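Local atomic coordinates of type 2A phosphatase-associated protein 42 (Saccharomyces cerevisiae, PDB entry 2V0P), a protein that inhibits the PP2A-like phosphatase SIT4, associates with type 2A phosphatase catalytic subunits and takes part in negative regulation of TOR signalling. Residues S16-E20 with Y31-L35; L42-K46 with V75-L79; F111-L115 with T215-I219; L146-P150 with L161-K166. All blocks are in the same frame, centred on the assembly; numbering follows the deposited sequence.

In the fold
In this N-terminal domain of the protein, interaction 1 is made first, closing a short loop, with ten residues between its segments, that links helix 4-19 to helix 29-52. Farther along helix 29-52, interaction 2 brings helix 75-83 against it and closes 28 residues. Interaction 3 spans much more of the chain, tying helix 93-120 to helix 199-231 near the centre of the chain, and within its span interaction 4 folds the loop after helix 143-146 onto helix 156-186. No two of these spans cross. Interactions 2 and 3 touch, with Y77 against T215 and D76 beside F114, so helices 75-83, 93-120 and 199-231 pack together there; I216 meets Y147 to join interactions 3 and 4. Interaction 1 touches none of the others but shares helix 29-52 with interaction 2.

Interaction 1 (S16-E20 with Y31-L35); sequences STKLE and YQGLL
L19 laps its CD2 methyl over the flank of helix 29-52, where it meets L34, L35 and the ring of Y31. This is the join of a helical hairpin: helix 4-19 turns through a short connection into helix 29-52, the first two helices of the chain, in a domain with a tetratricopeptide repeat-like fold. CG of L19 lies beside its backbone N (chi1 -53°), and this rotation carries the CD2 branch toward the other helix. The methyl stands 3.8 Å from L34 CG, and L19 CD2 reaches L35 CB at 4.1 Å. A branched aliphatic chain suits the spot, since one methyl can serve several apolar neighbours at once; L82 of helix 75-83 packs on both L19 and L35. The K18 side chain takes part through its methylenes: its CD passes L34 CD2 at 3.8 Å, the two side chains crossing at about a right angle, while its amine leads away from the contact. Y31 does two jobs. Its CG points anti to the backbone N (chi1 -179°), swinging the ring toward the end of helix 4-19, where CE1 lies 3.9 Å from L19 CD2. The buried phenol is then satisfied by a main-chain oxygen: Y31 OH donates to L19 O at 2.7 Å, arriving in the carbonyl plane on a lone pair, with a C=O...O angle of 136°.

Interaction 2 (L42-K46 with V75-L79); sequences LLNLK and VDYYL
Antiparallel helix packing within the tetratricopeptide repeat-like fold joins helix 29-52 to helix 75-83; the axes of the two short segments approach to 10.3 Å at 160°. At the heart of the contact L42 and L79 interlock through their branches: L42 CD2 lies 3.6 Å from L79 CD2, and the same L42 methyl meets Y78 CB at 3.7 Å. Leucine suits the place because the fork of L42 lets one methyl settle against V75 O, Y78 CB and L79. L43 adds its CD2 against L79 CD2, 3.8 Å away. One turn on from L42, K46 runs out fully extended, CG anti to its backbone N (chi1 -178°), laying its CD 4.1 Å from V75 CG2 and delivering NZ to D76 OD1 at 2.6 Å. That salt bridge uses the syn lone pair of the buried carboxylate, and the K46 amine also makes a cation-pi contact with F50. An alanine in place of K46 would probably leave the D76 charge without its mate in this helix pair and bare the flank of V75. Side-by-side antiparallel packing of helices, as here, is a hallmark of tetratricopeptide repeat-like folds.

Interaction 3 (F111-L115 with T215-I219); sequences FINFL and TINNI
F111 lays its ring obliquely against T215 and N218, bringing helix 93-120 against helix 199-231 in the middle of this tetratricopeptide repeat-like fold. The helices are antiparallel, and the axes of the two short segments lie at 153°. CG of F111 is anti to the carbonyl carbon (chi1 -81°), which sends the ring past T215 so that CD1 lies 3.6 Å from T215 CG2, while CZ at the far end reaches N218 CB, also at 3.6 Å. The ring and the N218 amide are inclined to each other, neither stacked nor perpendicular; the polar end of that amide is occupied by D214, to whose OD2 it donates from ND2. T215 is well chosen for a site with two characters. Its CG2 is anti to the backbone N and points to the facing helix, between F111 and L115, whereas OG1, turned back along its own helix, is hydrogen-bonded to F211 O. L115 approaches T215 tip to tip, with CD2 3.7 Å from T215 CG2. I219, extended at chi2 (168°), slides past F111 in the opposite direction, its CG1 3.6 Å from F111 CB, and its beta-branched chain ends against I112, where I219 CD1 is 3.9 Å from I112 CG1. Y77 of helix 75-83 packs on both F111 and T215. F114 turns its ring edge to the threonine hydroxyl, with F114 CD2 3.7 Å from T215 OG1.

Interaction 4 (L146-P150 with L161-K166); sequences LYAQP and LKRKEK
L161 begins the helical side by setting its CG 4.1 Å from A148 CB, a shallow apolar touch in which the small methyl of alanine lets the loop lie close to the helix. K162 comes next and contributes chiefly the carbons of its chain. Bent at chi2 (90°), it crosses Y147 at about a right angle, its CD 3.6 Å from Y147 CB, and the same CD lies beside the carbonyl oxygen of A148. Its amine end comes so near Q149 OE1 in the model that the local placement is doubtful; the amide nitrogen of Q149 is hydrogen-bonded to L143 O. Here the extended loop that follows helix 143-146 lies along the long helix 156-186 of the tetratricopeptide repeat-like domain. One main-chain bond anchors it at E165: A148 N donates to E165 OE1 at 3.1 Å, nearly straight at 159°, on the syn side of the carboxylate and a little out of its plane. That oxygen also sits at the edge of the Y147 ring, 3.7 Å from Y147 CD2, with ring and carboxylate nearly coplanar. K166 completes the walk with a CH-pi contact, its CD over one face of the Y147 ring, 3.8 Å from the centroid and 26° off the normal. Were a serine to stand at Y147, the K166 methylenes would probably lose the face they rest on and a gap would open beside I216. The K166 amine, meanwhile, pairs with E220 OE2 and with E165 OE1 of the second subunit.

Interaction 1 (S16-E20 with Y31-L35)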
loop_
_atom_site.group_PDB
_atom_site.type_symbol
_atom_site.label_atom_id
_atom_site.label_comp_id
_atom_site.label_asym_id
_atom_site.label_seq_id
_atom_site.Cartn_x
_atom_site.Cartn_y
_atom_site.Cartn_z
ATOM N N SER A 16 -6.836 -25.320 9.195
ATOM C CA SER A 16 -5.616 -25.223 9.982
ATOM C C SER A 16 -4.476 -26.059 9.489
ATOM O O SER A 16 -3.344 -25.643 9.580
ATOM C CB SER A 16 -5.871 -25.539 11.477
ATOM O OG SER A 16 -6.777 -24.610 11.985
ATOM N N THR A 17 -4.771 -27.249 8.983
ATOM C CA THR A 17 -3.762 -28.185 8.630
ATOM C C THR A 17 -3.261 -27.989 7.188
ATOM O O THR A 17 -2.113 -28.262 6.910
ATOM C CB THR A 17 -4.236 -29.625 8.846
ATOM O OG1 THR A 17 -5.412 -29.868 8.074
ATOM C CG2 THR A 17 -4.560 -29.864 10.324
ATOM N N LYS A 18 -4.113 -27.496 6.298
ATOM C CA LYS A 18 -3.808 -27.528 4.871
ATOM C C LYS A 18 -4.077 -26.258 4.108
ATOM O O LYS A 18 -3.522 -26.075 3.035
ATOM C CB LYS A 18 -4.559 -28.690 4.161
ATOM C CG LYS A 18 -4.141 -30.040 4.601
ATOM C CD LYS A 18 -4.562 -31.096 3.617
ATOM C CE LYS A 18 -3.775 -32.382 3.834
ATOM N NZ LYS A 18 -2.344 -32.218 3.443
ATOM N N LEU A 19 -4.935 -25.393 4.605
ATOM C CA LEU A 19 -5.314 -24.229 3.837
ATOM C C LEU A 19 -4.781 -22.929 4.404
ATOM O O LEU A 19 -4.547 -22.005 3.642
ATOM C CB LEU A 19 -6.849 -24.141 3.644
ATOM C CG LEU A 19 -7.437 -25.447 3.067
ATOM C CD1 LEU A 19 -8.995 -25.526 3.215
ATOM C CD2 LEU A 19 -7.048 -25.586 1.649
ATOM N N GLU A 20 -4.616 -22.847 5.732
ATOM C CA GLU A 20 -4.085 -21.637 6.340
ATOM C C GLU A 20 -2.693 -21.293 5.773
ATOM O O GLU A 20 -2.458 -20.177 5.332
ATOM C CB GLU A 20 -3.992 -21.751 7.842
ATOM C CG GLU A 20 -3.758 -20.399 8.492
ATOM C CD GLU A 20 -3.921 -20.429 9.997
ATOM O OE1 GLU A 20 -4.115 -21.531 10.573
ATOM O OE2 GLU A 20 -3.866 -19.335 10.607
ATOM N N TYR A 31 -4.110 -27.191 -4.365
ATOM C CA TYR A 31 -4.536 -26.241 -3.331
ATOM C C TYR A 31 -5.915 -25.613 -3.592
ATOM O O TYR A 31 -6.752 -25.598 -2.729
ATOM C CB TYR A 31 -3.446 -25.164 -3.050
ATOM C CG TYR A 31 -3.813 -24.171 -1.974
ATOM C CD1 TYR A 31 -3.535 -24.431 -0.643
ATOM C CD2 TYR A 31 -4.429 -22.989 -2.280
ATOM C CE1 TYR A 31 -3.907 -23.594 0.324
ATOM C CE2 TYR A 31 -4.787 -22.111 -1.296
ATOM C CZ TYR A 31 -4.517 -22.432 0.019
ATOM O OH TYR A 31 -4.836 -21.569 1.025
ATOM N N GLN A 32 -6.147 -25.058 -4.768
ATOM C CA GLN A 32 -7.373 -24.353 -5.022
ATOM C C GLN A 32 -8.577 -25.349 -4.985
ATOM O O GLN A 32 -9.681 -24.978 -4.592
ATOM C CB GLN A 32 -7.330 -23.635 -6.356
ATOM C CG GLN A 32 -6.424 -22.420 -6.413
ATOM C CD GLN A 32 -6.802 -21.425 -5.369
ATOM O OE1 GLN A 32 -7.963 -21.043 -5.252
ATOM N NE2 GLN A 32 -5.853 -21.046 -4.574
ATOM N N GLY A 33 -8.313 -26.571 -5.434
ATOM C CA GLY A 33 -9.261 -27.663 -5.495
ATOM C C GLY A 33 -9.818 -27.956 -4.113
ATOM O O GLY A 33 -10.999 -27.915 -3.946
ATOM N N LEU A 34 -8.950 -28.213 -3.143
ATOM C CA LEU A 34 -9.349 -28.413 -1.716
ATOM C C LEU A 34 -9.979 -27.172 -1.112
ATOM O O LEU A 34 -10.956 -27.254 -0.353
ATOM C CB LEU A 34 -8.154 -28.834 -0.864
ATOM C CG LEU A 34 -8.349 -29.060 0.636
ATOM C CD1 LEU A 34 -9.356 -30.204 0.839
ATOM C CD2 LEU A 34 -7.013 -29.436 1.198
ATOM N N LEU A 35 -9.455 -25.999 -1.473
ATOM C CA LEU A 35 -9.999 -24.769 -0.968
ATOM C C LEU A 35 -11.445 -24.571 -1.435
ATOM O O LEU A 35 -12.331 -24.287 -0.633
ATOM C CB LEU A 35 -9.069 -23.566 -1.304
ATOM C CG LEU A 35 -9.511 -22.206 -0.805
ATOM C CD1 LEU A 35 -9.299 -22.016 0.681
ATOM C CD2 LEU A 35 -8.827 -21.146 -1.566
#

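Interaction 2 (L42-K46 with V75-L79)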
loop_
_atom_site.group_PDB
_atom_site.type_symbol
_atom_site.label_atom_id
_atom_site.label_comp_id
_atom_site.label_asym_id
_atom_site.label_seq_id
_atom_site.Cartn_x
_atom_site.Cartn_y
_atom_site.Cartn_z
ATOM N N LEU A 42 -18.600 -25.440 3.628
ATOM C CA LEU A 42 -18.953 -24.422 4.619
ATOM C C LEU A 42 -20.184 -23.613 4.224
ATOM O O LEU A 42 -20.930 -23.224 5.061
ATOM C CB LEU A 42 -17.756 -23.552 4.955
ATOM C CG LEU A 42 -17.900 -22.512 6.073
ATOM C CD1 LEU A 42 -18.324 -23.208 7.370
ATOM C CD2 LEU A 42 -16.554 -21.797 6.276
ATOM N N LEU A 43 -20.400 -23.374 2.935
ATOM C CA LEU A 43 -21.527 -22.629 2.474
ATOM C C LEU A 43 -22.772 -23.514 2.739
ATOM O O LEU A 43 -23.793 -23.038 3.158
ATOM C CB LEU A 43 -21.392 -22.353 0.986
ATOM C CG LEU A 43 -20.416 -21.222 0.570
ATOM C CD1 LEU A 43 -20.341 -21.217 -0.931
ATOM C CD2 LEU A 43 -20.926 -19.923 1.072
ATOM N N ASN A 44 -22.629 -24.789 2.478
ATOM C CA ASN A 44 -23.702 -25.743 2.679
ATOM C C ASN A 44 -24.058 -25.807 4.140
ATOM O O ASN A 44 -25.231 -25.854 4.471
ATOM C CB ASN A 44 -23.303 -27.105 2.105
ATOM C CG ASN A 44 -23.563 -27.179 0.629
ATOM O OD1 ASN A 44 -24.316 -26.363 0.100
ATOM N ND2 ASN A 44 -22.974 -28.164 -0.049
ATOM N N LEU A 45 -23.033 -25.685 4.992
ATOM C CA LEU A 45 -23.187 -25.727 6.469
ATOM C C LEU A 45 -23.883 -24.513 7.038
ATOM O O LEU A 45 -24.863 -24.638 7.855
ATOM C CB LEU A 45 -21.857 -26.018 7.115
ATOM C CG LEU A 45 -21.748 -26.255 8.603
ATOM C CD1 LEU A 45 -22.621 -27.460 8.985
ATOM C CD2 LEU A 45 -20.300 -26.484 8.958
ATOM N N LYS A 46 -23.492 -23.335 6.540
ATOM C CA LYS A 46 -24.206 -22.155 6.861
ATOM C C LYS A 46 -25.695 -22.259 6.584
ATOM O O LYS A 46 -26.490 -21.903 7.430
ATOM C CB LYS A 46 -23.627 -20.957 6.127
ATOM C CG LYS A 46 -24.331 -19.708 6.481
ATOM C CD LYS A 46 -23.563 -18.485 6.085
ATOM C CE LYS A 46 -24.492 -17.286 6.112
ATOM N NZ LYS A 46 -23.712 -16.011 6.128
ATOM N N VAL A 75 -18.909 -19.191 11.426
ATOM C CA VAL A 75 -18.971 -19.673 10.060
ATOM C C VAL A 75 -18.581 -18.536 9.053
ATOM O O VAL A 75 -17.788 -18.749 8.240
ATOM C CB VAL A 75 -20.293 -20.306 9.643
ATOM C CG1 VAL A 75 -20.755 -21.387 10.628
ATOM C CG2 VAL A 75 -21.354 -19.324 9.400
ATOM N N ASP A 76 -19.114 -17.341 9.188
ATOM C CA ASP A 76 -18.710 -16.272 8.293
ATOM C C ASP A 76 -17.235 -15.878 8.437
ATOM O O ASP A 76 -16.630 -15.451 7.431
ATOM C CB ASP A 76 -19.590 -15.080 8.469
ATOM C CG ASP A 76 -21.010 -15.361 8.097
ATOM O OD1 ASP A 76 -21.212 -15.891 6.992
ATOM O OD2 ASP A 76 -21.901 -15.051 8.923
ATOM N N TYR A 77 -16.656 -15.996 9.655
ATOM C CA TYR A 77 -15.278 -15.721 9.840
ATOM C C TYR A 77 -14.445 -16.686 8.956
ATOM O O TYR A 77 -13.540 -16.250 8.246
ATOM C CB TYR A 77 -14.834 -15.817 11.290
ATOM C CG TYR A 77 -13.358 -15.767 11.577
ATOM C CD1 TYR A 77 -12.592 -14.550 11.465
ATOM C CD2 TYR A 77 -12.683 -16.904 11.999
ATOM C CE1 TYR A 77 -11.243 -14.548 11.758
ATOM C CE2 TYR A 77 -11.364 -16.852 12.295
ATOM C CZ TYR A 77 -10.654 -15.622 12.151
ATOM O OH TYR A 77 -9.371 -15.599 12.439
ATOM N N TYR A 78 -14.785 -17.977 9.018
ATOM C CA TYR A 78 -14.039 -18.970 8.350
ATOM C C TYR A 78 -14.235 -18.815 6.782
ATOM O O TYR A 78 -13.334 -19.076 6.050
ATOM C CB TYR A 78 -14.433 -20.371 8.884
ATOM C CG TYR A 78 -13.640 -20.722 10.113
ATOM C CD1 TYR A 78 -14.195 -20.670 11.358
ATOM C CD2 TYR A 78 -12.289 -21.022 10.010
ATOM C CE1 TYR A 78 -13.475 -20.966 12.456
ATOM C CE2 TYR A 78 -11.533 -21.296 11.123
ATOM C CZ TYR A 78 -12.146 -21.270 12.346
ATOM O OH TYR A 78 -11.426 -21.566 13.470
ATOM N N LEU A 79 -15.407 -18.419 6.341
ATOM C CA LEU A 79 -15.656 -18.138 4.952
ATOM C C LEU A 79 -14.745 -16.959 4.525
ATOM O O LEU A 79 -14.116 -17.029 3.504
ATOM C CB LEU A 79 -17.131 -17.865 4.671
ATOM C CG LEU A 79 -18.198 -19.010 4.596
ATOM C CD1 LEU A 79 -19.482 -18.376 4.388
ATOM C CD2 LEU A 79 -17.951 -19.996 3.510
#

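Interaction 3 (F111-L115 with T215-I219)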
loop_
_atom_site.group_PDB
_atom_site.type_symbol
_atom_site.label_atom_id
_atom_site.label_comp_id
_atom_site.label_asym_id
_atom_site.label_seq_id
_atom_site.Cartn_x
_atom_site.Cartn_y
_atom_site.Cartn_z
ATOM N N PHE A 111 -16.431 -11.353 6.237
ATOM C CA PHE A 111 -15.865 -10.792 7.477
ATOM C C PHE A 111 -16.839 -9.816 8.105
ATOM O O PHE A 111 -17.011 -9.833 9.298
ATOM C CB PHE A 111 -14.478 -10.150 7.209
ATOM C CG PHE A 111 -13.348 -11.133 7.157
ATOM C CD1 PHE A 111 -13.108 -11.998 8.217
ATOM C CD2 PHE A 111 -12.458 -11.139 6.078
ATOM C CE1 PHE A 111 -12.083 -12.909 8.192
ATOM C CE2 PHE A 111 -11.432 -12.048 6.034
ATOM C CZ PHE A 111 -11.229 -12.964 7.116
ATOM N N ILE A 112 -17.490 -8.981 7.300
ATOM C CA ILE A 112 -18.447 -8.010 7.815
ATOM C C ILE A 112 -19.783 -8.636 8.344
ATOM O O ILE A 112 -20.302 -8.261 9.390
ATOM C CB ILE A 112 -18.623 -6.822 6.831
ATOM C CG1 ILE A 112 -17.241 -6.110 6.661
ATOM C CG2 ILE A 112 -19.667 -5.867 7.317
ATOM C CD1 ILE A 112 -17.265 -4.918 5.745
ATOM N N ASN A 113 -20.279 -9.617 7.605
ATOM C CA ASN A 113 -21.336 -10.517 8.069
ATOM C C ASN A 113 -21.044 -11.058 9.478
ATOM O O ASN A 113 -21.853 -10.910 10.327
ATOM C CB ASN A 113 -21.495 -11.666 7.054
ATOM C CG ASN A 113 -22.137 -11.222 5.781
ATOM O OD1 ASN A 113 -22.607 -10.121 5.700
ATOM N ND2 ASN A 113 -22.200 -12.109 4.771
ATOM N N PHE A 114 -19.848 -11.603 9.702
ATOM C CA PHE A 114 -19.413 -12.133 10.957
ATOM C C PHE A 114 -19.517 -11.060 12.091
ATOM O O PHE A 114 -20.090 -11.331 13.054
ATOM C CB PHE A 114 -18.025 -12.702 10.839
ATOM C CG PHE A 114 -17.389 -13.119 12.148
ATOM C CD1 PHE A 114 -17.987 -14.098 12.981
ATOM C CD2 PHE A 114 -16.174 -12.579 12.534
ATOM C CE1 PHE A 114 -17.408 -14.471 14.173
ATOM C CE2 PHE A 114 -15.546 -13.007 13.766
ATOM C CZ PHE A 114 -16.201 -13.950 14.590
ATOM N N LEU A 115 -18.972 -9.857 11.904
ATOM C CA LEU A 115 -19.007 -8.814 12.909
ATOM C C LEU A 115 -20.414 -8.338 13.140
ATOM O O LEU A 115 -20.815 -8.063 14.262
ATOM C CB LEU A 115 -18.069 -7.607 12.526
ATOM C CG LEU A 115 -16.612 -7.959 12.271
ATOM C CD1 LEU A 115 -15.792 -6.703 11.821
ATOM C CD2 LEU A 115 -15.874 -8.657 13.389
ATOM N N THR A 215 -10.141 -10.316 12.554
ATOM C CA THR A 215 -10.956 -9.832 11.420
ATOM C C THR A 215 -10.576 -8.422 10.989
ATOM O O THR A 215 -10.457 -8.150 9.807
ATOM C CB THR A 215 -12.489 -9.954 11.747
ATOM O OG1 THR A 215 -12.783 -11.324 11.826
ATOM C CG2 THR A 215 -13.408 -9.357 10.690
ATOM N N ILE A 216 -10.372 -7.524 11.942
ATOM C CA ILE A 216 -10.018 -6.184 11.560
ATOM C C ILE A 216 -8.718 -6.213 10.710
ATOM O O ILE A 216 -8.685 -5.571 9.719
ATOM C CB ILE A 216 -9.917 -5.215 12.765
ATOM C CG1 ILE A 216 -11.291 -5.000 13.430
ATOM C CG2 ILE A 216 -9.264 -3.885 12.341
ATOM C CD1 ILE A 216 -12.398 -4.539 12.570
ATOM N N ASN A 217 -7.731 -6.990 11.098
ATOM C CA ASN A 217 -6.503 -7.159 10.343
ATOM C C ASN A 217 -6.708 -7.730 8.964
ATOM O O ASN A 217 -6.040 -7.362 8.029
ATOM C CB ASN A 217 -5.504 -8.019 11.069
ATOM C CG ASN A 217 -4.864 -7.282 12.253
ATOM O OD1 ASN A 217 -4.688 -6.073 12.228
ATOM N ND2 ASN A 217 -4.521 -8.017 13.263
ATOM N N ASN A 218 -7.631 -8.669 8.862
ATOM C CA ASN A 218 -7.889 -9.256 7.600
ATOM C C ASN A 218 -8.662 -8.319 6.713
ATOM O O ASN A 218 -8.429 -8.304 5.487
ATOM C CB ASN A 218 -8.616 -10.608 7.787
ATOM C CG ASN A 218 -7.878 -11.539 8.666
ATOM O OD1 ASN A 218 -6.710 -11.553 8.696
ATOM N ND2 ASN A 218 -8.611 -12.297 9.479
ATOM N N ILE A 219 -9.608 -7.567 7.288
ATOM C CA ILE A 219 -10.373 -6.665 6.501
ATOM C C ILE A 219 -9.340 -5.582 5.948
ATOM O O ILE A 219 -9.427 -5.242 4.849
ATOM C CB ILE A 219 -11.495 -5.989 7.230
ATOM C CG1 ILE A 219 -12.692 -6.996 7.408
ATOM C CG2 ILE A 219 -12.041 -4.798 6.432
ATOM C CD1 ILE A 219 -13.733 -6.542 8.330
#

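Interaction 4 (L146-P150 with L161-K166)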
loop_
_atom_site.group_PDB
_atom_site.type_symbol
_atom_site.label_atom_id
_atom_site.label_comp_id
_atom_site.label_asym_id
_atom_site.label_seq_id
_atom_site.Cartn_x
_atom_site.Cartn_y
_atom_site.Cartn_z
ATOM N N LEU A 146 -11.732 2.736 8.463
ATOM C CA LEU A 146 -11.292 1.802 9.428
ATOM C C LEU A 146 -10.304 2.410 10.430
ATOM O O LEU A 146 -10.328 2.082 11.623
ATOM C CB LEU A 146 -10.672 0.660 8.659
ATOM C CG LEU A 146 -10.449 -0.700 9.226
ATOM C CD1 LEU A 146 -11.763 -1.459 9.569
ATOM C CD2 LEU A 146 -9.642 -1.405 8.170
ATOM N N TYR A 147 -9.446 3.294 9.928
ATOM C CA TYR A 147 -8.487 4.049 10.731
ATOM C C TYR A 147 -8.410 5.441 10.142
ATOM O O TYR A 147 -8.677 5.628 8.945
ATOM C CB TYR A 147 -7.099 3.426 10.677
ATOM C CG TYR A 147 -6.951 2.029 11.255
ATOM C CD1 TYR A 147 -6.773 0.945 10.430
ATOM C CD2 TYR A 147 -6.944 1.828 12.627
ATOM C CE1 TYR A 147 -6.612 -0.321 10.928
ATOM C CE2 TYR A 147 -6.800 0.562 13.157
ATOM C CZ TYR A 147 -6.641 -0.501 12.313
ATOM O OH TYR A 147 -6.454 -1.706 12.869
ATOM N N ALA A 148 -8.057 6.422 10.967
ATOM C CA ALA A 148 -7.671 7.737 10.453
ATOM C C ALA A 148 -6.442 7.539 9.558
ATOM O O ALA A 148 -5.603 6.694 9.857
ATOM C CB ALA A 148 -7.361 8.670 11.603
ATOM N N GLN A 149 -6.348 8.280 8.448
ATOM C CA GLN A 149 -5.229 8.114 7.515
ATOM C C GLN A 149 -4.517 9.459 7.312
ATOM O O GLN A 149 -5.177 10.486 7.300
ATOM C CB GLN A 149 -5.704 7.581 6.158
ATOM C CG GLN A 149 -6.557 6.327 6.199
ATOM C CD GLN A 149 -5.783 5.032 6.458
ATOM O OE1 GLN A 149 -4.557 5.017 6.627
ATOM N NE2 GLN A 149 -6.512 3.943 6.500
ATOM N N PRO A 150 -3.181 9.458 7.173
ATOM C CA PRO A 150 -2.547 10.773 7.016
ATOM C C PRO A 150 -3.046 11.419 5.726
ATOM O O PRO A 150 -3.226 10.713 4.718
ATOM C CB PRO A 150 -1.061 10.437 6.911
ATOM C CG PRO A 150 -1.013 8.995 6.513
ATOM C CD PRO A 150 -2.205 8.361 7.115
ATOM N N LEU A 161 -1.622 9.546 14.821
ATOM C CA LEU A 161 -2.952 9.059 15.148
ATOM C C LEU A 161 -3.228 7.628 14.635
ATOM O O LEU A 161 -3.730 6.765 15.370
ATOM C CB LEU A 161 -3.998 10.055 14.646
ATOM C CG LEU A 161 -5.467 9.911 15.077
ATOM C CD1 LEU A 161 -5.648 9.265 16.455
ATOM C CD2 LEU A 161 -6.054 11.306 15.070
ATOM N N LYS A 162 -2.879 7.368 13.379
ATOM C CA LYS A 162 -2.888 6.029 12.837
ATOM C C LYS A 162 -2.062 5.031 13.640
ATOM O O LYS A 162 -2.555 3.945 13.966
ATOM C CB LYS A 162 -2.460 6.035 11.357
ATOM C CG LYS A 162 -2.365 4.642 10.763
ATOM C CD LYS A 162 -3.670 4.242 10.169
ATOM C CE LYS A 162 -3.486 3.169 9.130
ATOM N NZ LYS A 162 -3.050 3.804 7.844
ATOM N N ARG A 163 -0.832 5.380 13.986
ATOM C CA ARG A 163 -0.034 4.516 14.840
ATOM C C ARG A 163 -0.739 4.268 16.196
ATOM O O ARG A 163 -0.722 3.174 16.694
ATOM C CB ARG A 163 1.364 5.084 15.016
ATOM C CG ARG A 163 2.294 4.313 15.973
ATOM C CD ARG A 163 3.674 4.981 16.124
ATOM N NE ARG A 163 3.630 6.280 16.805
ATOM C CZ ARG A 163 4.679 7.064 17.064
ATOM N NH1 ARG A 163 5.909 6.713 16.700
ATOM N NH2 ARG A 163 4.502 8.225 17.686
ATOM N N LYS A 164 -1.415 5.269 16.712
ATOM C CA LYS A 164 -2.030 5.165 18.045
ATOM C C LYS A 164 -3.130 4.118 17.984
ATOM O O LYS A 164 -3.151 3.211 18.780
ATOM C CB LYS A 164 -2.601 6.489 18.519
ATOM C CG LYS A 164 -3.405 6.340 19.785
ATOM C CD LYS A 164 -4.076 7.594 20.163
ATOM C CE LYS A 164 -4.914 7.404 21.425
ATOM N NZ LYS A 164 -6.215 6.849 21.015
ATOM N N GLU A 165 -3.993 4.250 16.978
ATOM C CA GLU A 165 -5.125 3.330 16.711
ATOM C C GLU A 165 -4.727 1.861 16.388
ATOM O O GLU A 165 -5.392 0.918 16.846
ATOM C CB GLU A 165 -6.008 3.924 15.610
ATOM C CG GLU A 165 -6.793 5.160 16.034
ATOM C CD GLU A 165 -7.586 5.828 14.893
ATOM O OE1 GLU A 165 -7.823 5.188 13.822
ATOM O OE2 GLU A 165 -7.987 7.003 15.084
ATOM N N LYS A 166 -3.654 1.681 15.645
ATOM C CA LYS A 166 -2.996 0.411 15.383
ATOM C C LYS A 166 -2.424 -0.268 16.628
ATOM O O LYS A 166 -2.702 -1.482 16.887
ATOM C CB LYS A 166 -1.911 0.546 14.281
ATOM C CG LYS A 166 -2.435 0.766 12.833
ATOM C CD LYS A 166 -3.246 -0.404 12.270
ATOM C CE LYS A 166 -2.469 -1.315 11.313
ATOM N NZ LYS A 166 -2.165 -0.640 10.010
HETATM O O HOH W 1 -4.423 1.191 6.769
#